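Local coordinates for ribokinase (Giardia lamblia, PDB 6WHJ), which probably catalyses the ATP- and magnesium-dependent phosphorylation of D-ribose at O-5, yielding D-ribose 5-phosphate, at residues A138-M143 with V282-L287; P295-L298 with D302-A305; A133-A138 with S167-V172. One frame throughout, in Å; residues are numbered along the deposited sequence.

Interaction 1. Residues A138-M143 with V282-L287; sequences ATLVVM and VRLMEL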
loop_
_atom_site.group_PDB
_atom_site.type_symbol
_atom_site.label_atom_id
_atom_site.label_comp_id
_atom_site.label_asym_id
_atom_site.label_seq_id
_atom_site.Cartn_x
_atom_site.Cartn_y
_atom_site.Cartn_z
ATOM N N ALA B 138 -11.036 -32.195 17.035
ATOM C CA ALA B 138 -10.749 -31.939 15.633
ATOM C C ALA B 138 -9.769 -32.977 15.069
ATOM O O ALA B 138 -9.148 -33.752 15.798
ATOM C CB ALA B 138 -10.188 -30.526 15.459
ATOM N N THR B 139 -9.635 -32.982 13.741
ATOM C CA THR B 139 -8.678 -33.836 13.045
ATOM C C THR B 139 -7.415 -33.085 12.639
ATOM O O THR B 139 -6.305 -33.615 12.786
ATOM C CB THR B 139 -9.307 -34.454 11.786
ATOM O OG1 THR B 139 -10.474 -35.212 12.139
ATOM C CG2 THR B 139 -8.311 -35.380 11.100
ATOM N N LEU B 140 -7.565 -31.853 12.154
ATOM C CA LEU B 140 -6.455 -31.055 11.673
ATOM C C LEU B 140 -6.463 -29.682 12.329
ATOM O O LEU B 140 -7.524 -29.083 12.537
ATOM C CB LEU B 140 -6.519 -30.885 10.153
ATOM C CG LEU B 140 -6.525 -32.158 9.316
ATOM C CD1 LEU B 140 -6.613 -31.777 7.842
ATOM C CD2 LEU B 140 -5.274 -32.984 9.609
ATOM N N VAL B 141 -5.272 -29.184 12.638
ATOM C CA VAL B 141 -5.084 -27.800 13.037
ATOM C C VAL B 141 -3.995 -27.225 12.144
ATOM O O VAL B 141 -2.983 -27.890 11.900
ATOM C CB VAL B 141 -4.738 -27.662 14.536
ATOM C CG1 VAL B 141 -3.485 -28.426 14.896
ATOM C CG2 VAL B 141 -4.593 -26.192 14.901
ATOM N N VAL B 142 -4.223 -26.014 11.617
ATOM C CA VAL B 142 -3.390 -25.418 10.573
ATOM C C VAL B 142 -2.899 -24.051 11.031
ATOM O O VAL B 142 -3.674 -23.249 11.568
ATOM C CB VAL B 142 -4.152 -25.284 9.235
ATOM C CG1 VAL B 142 -3.198 -24.932 8.111
ATOM C CG2 VAL B 142 -4.903 -26.561 8.910
ATOM N N MET B 143 -1.613 -23.778 10.807
ATOM C CA MET B 143 -1.018 -22.496 11.160
ATOM C C MET B 143 -0.072 -22.060 10.050
ATOM O O MET B 143 0.416 -22.879 9.269
ATOM C CB MET B 143 -0.245 -22.570 12.483
ATOM C CG MET B 143 -1.075 -22.993 13.679
ATOM S SD MET B 143 -0.204 -22.764 15.237
ATOM C CE MET B 143 -0.102 -20.975 15.339
ATOM N N VAL B 282 -9.013 -30.272 3.565
ATOM C CA VAL B 282 -10.366 -30.812 3.447
ATOM C C VAL B 282 -10.316 -32.293 3.092
ATOM O O VAL B 282 -10.917 -33.129 3.775
ATOM C CB VAL B 282 -11.189 -30.008 2.422
ATOM C CG1 VAL B 282 -12.436 -30.778 2.016
ATOM C CG2 VAL B 282 -11.576 -28.669 3.015
ATOM N N ARG B 283 -9.576 -32.639 2.032
ATOM C CA ARG B 283 -9.486 -34.034 1.602
ATOM C C ARG B 283 -8.744 -34.894 2.613
ATOM O O ARG B 283 -9.084 -36.069 2.788
ATOM C CB ARG B 283 -8.795 -34.130 0.247
ATOM C CG ARG B 283 -9.023 -35.445 -0.472
ATOM C CD ARG B 283 -10.494 -35.696 -0.713
ATOM N NE ARG B 283 -10.713 -37.036 -1.247
ATOM C CZ ARG B 283 -11.544 -37.933 -0.726
ATOM N NH1 ARG B 283 -12.274 -37.636 0.343
ATOM N NH2 ARG B 283 -11.659 -39.123 -1.300
ATOM N N LEU B 284 -7.732 -34.338 3.278
ATOM C CA LEU B 284 -7.029 -35.080 4.314
ATOM C C LEU B 284 -7.979 -35.442 5.441
ATOM O O LEU B 284 -8.032 -36.596 5.882
ATOM C CB LEU B 284 -5.857 -34.254 4.831
ATOM C CG LEU B 284 -4.751 -34.952 5.607
ATOM C CD1 LEU B 284 -4.258 -36.147 4.824
ATOM C CD2 LEU B 284 -3.615 -33.967 5.834
ATOM N N MET B 285 -8.769 -34.466 5.891
ATOM C CA MET B 285 -9.732 -34.704 6.958
ATOM C C MET B 285 -10.789 -35.718 6.539
ATOM O O MET B 285 -11.243 -36.518 7.365
ATOM C CB MET B 285 -10.387 -33.379 7.366
ATOM C CG MET B 285 -11.392 -33.484 8.504
ATOM S SD MET B 285 -13.072 -33.787 7.897
ATOM C CE MET B 285 -13.295 -32.350 6.858
ATOM N N GLU B 286 -11.179 -35.717 5.262
ATOM C CA GLU B 286 -12.207 -36.649 4.810
ATOM C C GLU B 286 -11.669 -38.069 4.728
ATOM O O GLU B 286 -12.364 -39.022 5.094
ATOM C CB GLU B 286 -12.763 -36.210 3.459
ATOM C CG GLU B 286 -13.700 -35.026 3.544
ATOM C CD GLU B 286 -14.072 -34.465 2.181
ATOM O OE1 GLU B 286 -13.583 -34.997 1.158
ATOM O OE2 GLU B 286 -14.878 -33.504 2.139
ATOM N N LEU B 287 -10.426 -38.229 4.265
ATOM C CA LEU B 287 -9.847 -39.565 4.168
ATOM C C LEU B 287 -9.652 -40.199 5.541
ATOM O O LEU B 287 -9.647 -41.431 5.656
ATOM C CB LEU B 287 -8.520 -39.503 3.410
ATOM C CG LEU B 287 -8.622 -39.136 1.925
ATOM C CD1 LEU B 287 -7.250 -38.873 1.335
ATOM C CD2 LEU B 287 -9.373 -40.200 1.123
#

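Interaction 2. Residues P295-L298 with D302-A305; sequences PSAL and DTIA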
loop_
_atom_site.group_PDB
_atom_site.type_symbol
_atom_site.label_atom_id
_atom_site.label_comp_id
_atom_site.label_asym_id
_atom_site.label_seq_id
_atom_site.Cartn_x
_atom_site.Cartn_y
_atom_site.Cartn_z
ATOM N N PRO B 295 -7.910 -42.559 11.857
ATOM C CA PRO B 295 -7.031 -41.417 11.546
ATOM C C PRO B 295 -5.573 -41.797 11.330
ATOM O O PRO B 295 -4.803 -40.955 10.845
ATOM C CB PRO B 295 -7.205 -40.503 12.766
ATOM C CG PRO B 295 -8.582 -40.833 13.257
ATOM C CD PRO B 295 -8.690 -42.324 13.085
ATOM N N SER B 296 -5.168 -43.020 11.687
ATOM C CA SER B 296 -3.824 -43.475 11.360
ATOM C C SER B 296 -3.657 -43.709 9.866
ATOM O O SER B 296 -2.553 -44.053 9.424
ATOM C CB SER B 296 -3.491 -44.749 12.137
ATOM O OG SER B 296 -4.378 -45.804 11.808
ATOM N N ALA B 297 -4.737 -43.572 9.090
ATOM C CA ALA B 297 -4.611 -43.471 7.643
ATOM C C ALA B 297 -3.802 -42.245 7.259
ATOM O O ALA B 297 -3.193 -42.213 6.183
ATOM C CB ALA B 297 -5.987 -43.416 6.986
ATOM N N LEU B 298 -3.800 -41.218 8.109
ATOM C CA LEU B 298 -2.992 -40.039 7.831
ATOM C C LEU B 298 -1.503 -40.301 8.011
ATOM O O LEU B 298 -0.704 -39.374 7.830
ATOM C CB LEU B 298 -3.430 -38.872 8.712
ATOM C CG LEU B 298 -4.922 -38.525 8.631
ATOM C CD1 LEU B 298 -5.250 -37.291 9.456
ATOM C CD2 LEU B 298 -5.406 -38.377 7.208
ATOM N N ASP B 302 0.415 -42.822 0.691
ATOM C CA ASP B 302 -0.529 -42.795 -0.420
ATOM C C ASP B 302 -1.803 -42.032 -0.060
ATOM O O ASP B 302 -2.392 -41.376 -0.931
ATOM C CB ASP B 302 -0.842 -44.217 -0.883
ATOM C CG ASP B 302 0.335 -44.856 -1.587
ATOM O OD1 ASP B 302 0.755 -45.969 -1.189
ATOM O OD2 ASP B 302 0.867 -44.220 -2.526
ATOM N N THR B 303 -2.227 -42.089 1.212
ATOM C CA THR B 303 -3.339 -41.257 1.663
ATOM C C THR B 303 -2.983 -39.784 1.551
ATOM O O THR B 303 -3.805 -38.972 1.114
ATOM C CB THR B 303 -3.722 -41.601 3.104
ATOM O OG1 THR B 303 -4.081 -42.990 3.202
ATOM C CG2 THR B 303 -4.901 -40.740 3.560
ATOM N N ILE B 304 -1.760 -39.423 1.952
ATOM C CA ILE B 304 -1.283 -38.054 1.789
ATOM C C ILE B 304 -1.263 -37.686 0.315
ATOM O O ILE B 304 -1.594 -36.555 -0.065
ATOM C CB ILE B 304 0.109 -37.890 2.432
ATOM C CG1 ILE B 304 0.089 -38.413 3.872
ATOM C CG2 ILE B 304 0.592 -36.440 2.351
ATOM C CD1 ILE B 304 -0.881 -37.682 4.779
ATOM N N ALA B 305 -0.877 -38.639 -0.539
ATOM C CA ALA B 305 -0.834 -38.370 -1.972
ATOM C C ALA B 305 -2.229 -38.133 -2.536
ATOM O O ALA B 305 -2.421 -37.227 -3.354
ATOM C CB ALA B 305 -0.149 -39.518 -2.710
#

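Interaction 3. Residues A133-A138 with S167-V172; sequences AVLVKA and SSLRFV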
loop_
_atom_site.group_PDB
_atom_site.type_symbol
_atom_site.label_atom_id
_atom_site.label_comp_id
_atom_site.label_asym_id
_atom_site.label_seq_id
_atom_site.Cartn_x
_atom_site.Cartn_y
_atom_site.Cartn_z
ATOM N N ALA B 133 -11.002 -27.037 23.937
ATOM C CA ALA B 133 -12.179 -27.889 23.802
ATOM C C ALA B 133 -12.433 -28.256 22.345
ATOM O O ALA B 133 -12.860 -29.376 22.047
ATOM C CB ALA B 133 -13.407 -27.193 24.397
ATOM N N VAL B 134 -12.166 -27.327 21.423
ATOM C CA VAL B 134 -12.382 -27.595 20.004
ATOM C C VAL B 134 -11.282 -28.495 19.455
ATOM O O VAL B 134 -11.553 -29.434 18.697
ATOM C CB VAL B 134 -12.463 -26.269 19.220
ATOM C CG1 VAL B 134 -12.771 -26.533 17.757
ATOM C CG2 VAL B 134 -13.484 -25.334 19.828
ATOM N N LEU B 135 -10.036 -28.255 19.868
ATOM C CA LEU B 135 -8.900 -28.985 19.323
ATOM C C LEU B 135 -8.933 -30.464 19.691
ATOM O O LEU B 135 -8.492 -31.306 18.900
ATOM C CB LEU B 135 -7.606 -28.356 19.833
ATOM C CG LEU B 135 -7.074 -27.095 19.157
ATOM C CD1 LEU B 135 -5.845 -26.564 19.909
ATOM C CD2 LEU B 135 -6.724 -27.406 17.706
ATOM N N VAL B 136 -9.455 -30.810 20.874
ATOM C CA VAL B 136 -9.468 -32.210 21.299
ATOM C C VAL B 136 -10.522 -33.032 20.579
ATOM O O VAL B 136 -10.573 -34.256 20.774
ATOM C CB VAL B 136 -9.678 -32.338 22.822
ATOM C CG1 VAL B 136 -8.538 -31.666 23.571
ATOM C CG2 VAL B 136 -11.012 -31.733 23.229
ATOM N N LYS B 137 -11.351 -32.408 19.738
ATOM C CA LYS B 137 -12.309 -33.132 18.913
ATOM C C LYS B 137 -12.053 -32.958 17.421
ATOM O O LYS B 137 -12.793 -33.522 16.609
ATOM C CB LYS B 137 -13.745 -32.697 19.246
ATOM N N ALA B 138 -11.036 -32.195 17.035
ATOM C CA ALA B 138 -10.749 -31.939 15.633
ATOM C C ALA B 138 -9.769 -32.977 15.069
ATOM O O ALA B 138 -9.148 -33.752 15.798
ATOM C CB ALA B 138 -10.188 -30.526 15.459
ATOM N N SER B 167 -5.320 -38.295 19.970
ATOM C CA SER B 167 -4.292 -38.903 19.129
ATOM C C SER B 167 -4.643 -38.875 17.651
ATOM O O SER B 167 -3.817 -39.282 16.828
ATOM C CB SER B 167 -4.040 -40.351 19.558
ATOM O OG SER B 167 -5.209 -41.135 19.401
ATOM N N SER B 168 -5.838 -38.418 17.295
ATOM C CA SER B 168 -6.215 -38.274 15.900
ATOM C C SER B 168 -5.889 -36.895 15.340
ATOM O O SER B 168 -5.961 -36.700 14.120
ATOM C CB SER B 168 -7.701 -38.584 15.729
ATOM O OG SER B 168 -8.482 -37.801 16.607
ATOM N N LEU B 169 -5.487 -35.953 16.191
ATOM C CA LEU B 169 -5.202 -34.594 15.754
ATOM C C LEU B 169 -3.847 -34.542 15.055
ATOM O O LEU B 169 -2.860 -35.091 15.556
ATOM C CB LEU B 169 -5.210 -33.646 16.950
ATOM C CG LEU B 169 -4.811 -32.208 16.636
ATOM C CD1 LEU B 169 -5.812 -31.583 15.702
ATOM C CD2 LEU B 169 -4.695 -31.418 17.898
ATOM N N ARG B 170 -3.811 -33.915 13.879
ATOM C CA ARG B 170 -2.583 -33.696 13.130
ATOM C C ARG B 170 -2.371 -32.197 12.949
ATOM O O ARG B 170 -3.323 -31.457 12.679
ATOM C CB ARG B 170 -2.632 -34.381 11.763
ATOM C CG ARG B 170 -2.633 -35.879 11.850
ATOM C CD ARG B 170 -1.362 -36.474 12.388
ATOM N NE ARG B 170 -1.487 -37.930 12.406
ATOM C CZ ARG B 170 -1.969 -38.630 13.431
ATOM N NH1 ARG B 170 -2.345 -38.015 14.548
ATOM N NH2 ARG B 170 -2.066 -39.952 13.343
ATOM N N PHE B 171 -1.131 -31.750 13.117
ATOM C CA PHE B 171 -0.750 -30.349 12.943
ATOM C C PHE B 171 -0.140 -30.172 11.549
ATOM O O PHE B 171 0.918 -30.737 11.247
ATOM C CB PHE B 171 0.227 -29.945 14.046
ATOM C CG PHE B 171 0.718 -28.518 13.973
ATOM C CD1 PHE B 171 0.027 -27.545 13.270
ATOM C CD2 PHE B 171 1.868 -28.146 14.667
ATOM C CE1 PHE B 171 0.488 -26.236 13.231
ATOM C CE2 PHE B 171 2.330 -26.847 14.636
ATOM C CZ PHE B 171 1.638 -25.888 13.914
ATOM N N VAL B 172 -0.820 -29.395 10.703
ATOM C CA VAL B 172 -0.330 -29.011 9.385
ATOM C C VAL B 172 0.208 -27.588 9.481
ATOM O O VAL B 172 -0.545 -26.654 9.791
ATOM C CB VAL B 172 -1.432 -29.100 8.319
ATOM C CG1 VAL B 172 -0.863 -28.727 6.924
ATOM C CG2 VAL B 172 -2.082 -30.487 8.328
#

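Interaction 1. Residues A138-M143 with V282-L287
Leu140 reaches from the central parallel part of the sheet to Leu284 and Met285 of helix 272-287, a strand-on-helix contact within the alpha/beta core of the PfkB carbohydrate kinase fold. Its CG stands beside the backbone N and anti to the carbonyl carbon (chi1 -58°), and with one methyl anti to CA the branch runs out fully extended. CD1 lands on the helix surface itself, 4.0 Å from Leu284 CB and 4.1 Å from Met285 CB, with the Met285 amide nitrogen about equally near. A long apolar chain suits this buried place between strand and helix, because its CD1 methyl can bear on both residues at once.

One residue earlier, just before the strand begins, Thr139 is crossed at about a right angle by Met285, whose CG lies 4.0 Å from Thr139 CB. The methionine leaves the helix with CG anti to the backbone N, then bends at both later torsions, which carries its end away from residues 138-143. Bent this way, the unbranched chain also packs against Ile9 and Leu56.

Farther round the helix, Arg283 and Glu286, three residues apart, form a salt bridge; Glu286 also holds Arg331, and Arg283 holds Glu306. Within that bridge Arg283 NH1 lies 3.1 Å from Glu286 OE1, and the bond is bent (N-H...O 136°), the oxygen sitting 27° out of the guanidinium plane.

Interaction 2. Residues P295-L298 with D302-A305
Thr303 and Ala297 meet where the chain turns between two successive helices of the PfkB fold: residues 295-298 form part of a 3-10 turn, and residues 302-305 belong to the first turns of helix 301-318.

The polar part is slight. Thr303 OG1 gives a weak hydrogen bond to Ala297 O at 3.2 Å. The hydroxyl stands beside its own backbone N, anti to the carbonyl carbon (chi1 -58°), and the acceptor oxygen is as near to Thr303 CB as to OG1, facing the root of the side chain as much as the hydroxyl. Inside the turn, Leu298 N binds Pro295 O at 2.9 Å, the i to i+3 bond of a 3-10 helix, and proline with its fixed phi fits the start of such a turn. Asp302, next to Thr303, is paired with Arg256.

Van der Waals contact does the rest. The small Ala297 is consistent with the threonine lying against the backbone of the turn. Leu298 CD2 touches Thr303 CG2 at 4.4 Å, although its CB leaves the backbone away from the helix; the leucine also packs on Leu284 of helix 272-287 and on Thr139. Thr303 in turn rests on Leu287, so the turn and the two helices are packed together.

Ile304, which also packs on Leu284, brings a methyl against a carbonyl of the turn. With CG1 beside the backbone N and a second torsion of -61°, its chain folds round until CD1 lies 3.5 Å from Leu298 O.

Interaction 3. Residues A133-A138 with S167-V172
Next to Leu169, which packs on Leu135 and Ala138, the flat guanidinium group of Arg170 binds, along its edge, carbonyls just before it in the chain. NH1 donates to Ser167 O at 3.0 Å with a nearly straight N-H...O angle of 165°, and to Leu169 O at 3.1 Å, more bent at 151°. Both oxygens lie close to the guanidinium plane, yet NH1 stands above each carbonyl plane. One nitrogen thus ties two carbonyls of the bend leading into strand 170-173. Asn299 gives NH2 a weak further partner, and no part of the guanidinium reaches residues 133-138.

In this alpha/beta fold, helix 131-135 ends in a type I turn from Leu135 to Ala138, and the loop before strand 170-173 packs against that turn. Leu169 carries the contact. Its CG is anti to the backbone N (chi1 175°), and the two methyls spread over the turn, CD2 at 3.9 Å from Leu135 O and CD1 at 4.0 Å from Ala138 O. CD2 also meets the CD2 methyl of Leu135 at 4.5 Å, both leucines resting on Ala162 of helix 149-165. Alanine suits position 138 because its small methyl fits against Val10 of strand 9-12.

Ser168 OG comes within 4.2 Å of Ala138 O, but its hydrogen-bond partner is Asn166 OD1.

Since no hydrogen bond joins the two segments directly, they meet by van der Waals contact: one leucine pair, plus methyls over carbonyl oxygens. Those oxygens have polar partners elsewhere, Ala138 O in Asn166 ND2, and Leu135 O in the turn bond from Ala138 N and, weakly, the same ND2. The arginine's two bonds probably help hold the bend from which Leu169 projects.

In the fold
From the N terminus, helix 131-135 comes first and runs through Ala138 into strand 140-143. Interaction 3 closes first, when the chain has passed along helix 149-165 and returns as the neighbouring parallel strand 170-173, so it sits near the starts of the two strands of a beta-alpha-beta crossover. Interaction 1 opens at the shared Ala138 and closes only 139 residues later, on helix 272-287; the two therefore cross. Interaction 2 follows in series, a short loop between helices 272-287 and 301-318. Direct packing joins all three: Leu284 meets Ile304, Pro295 meets Ser168, and Thr139 O probably bonds Arg170 N, tying the loops that enter two central strands to the helices beside them.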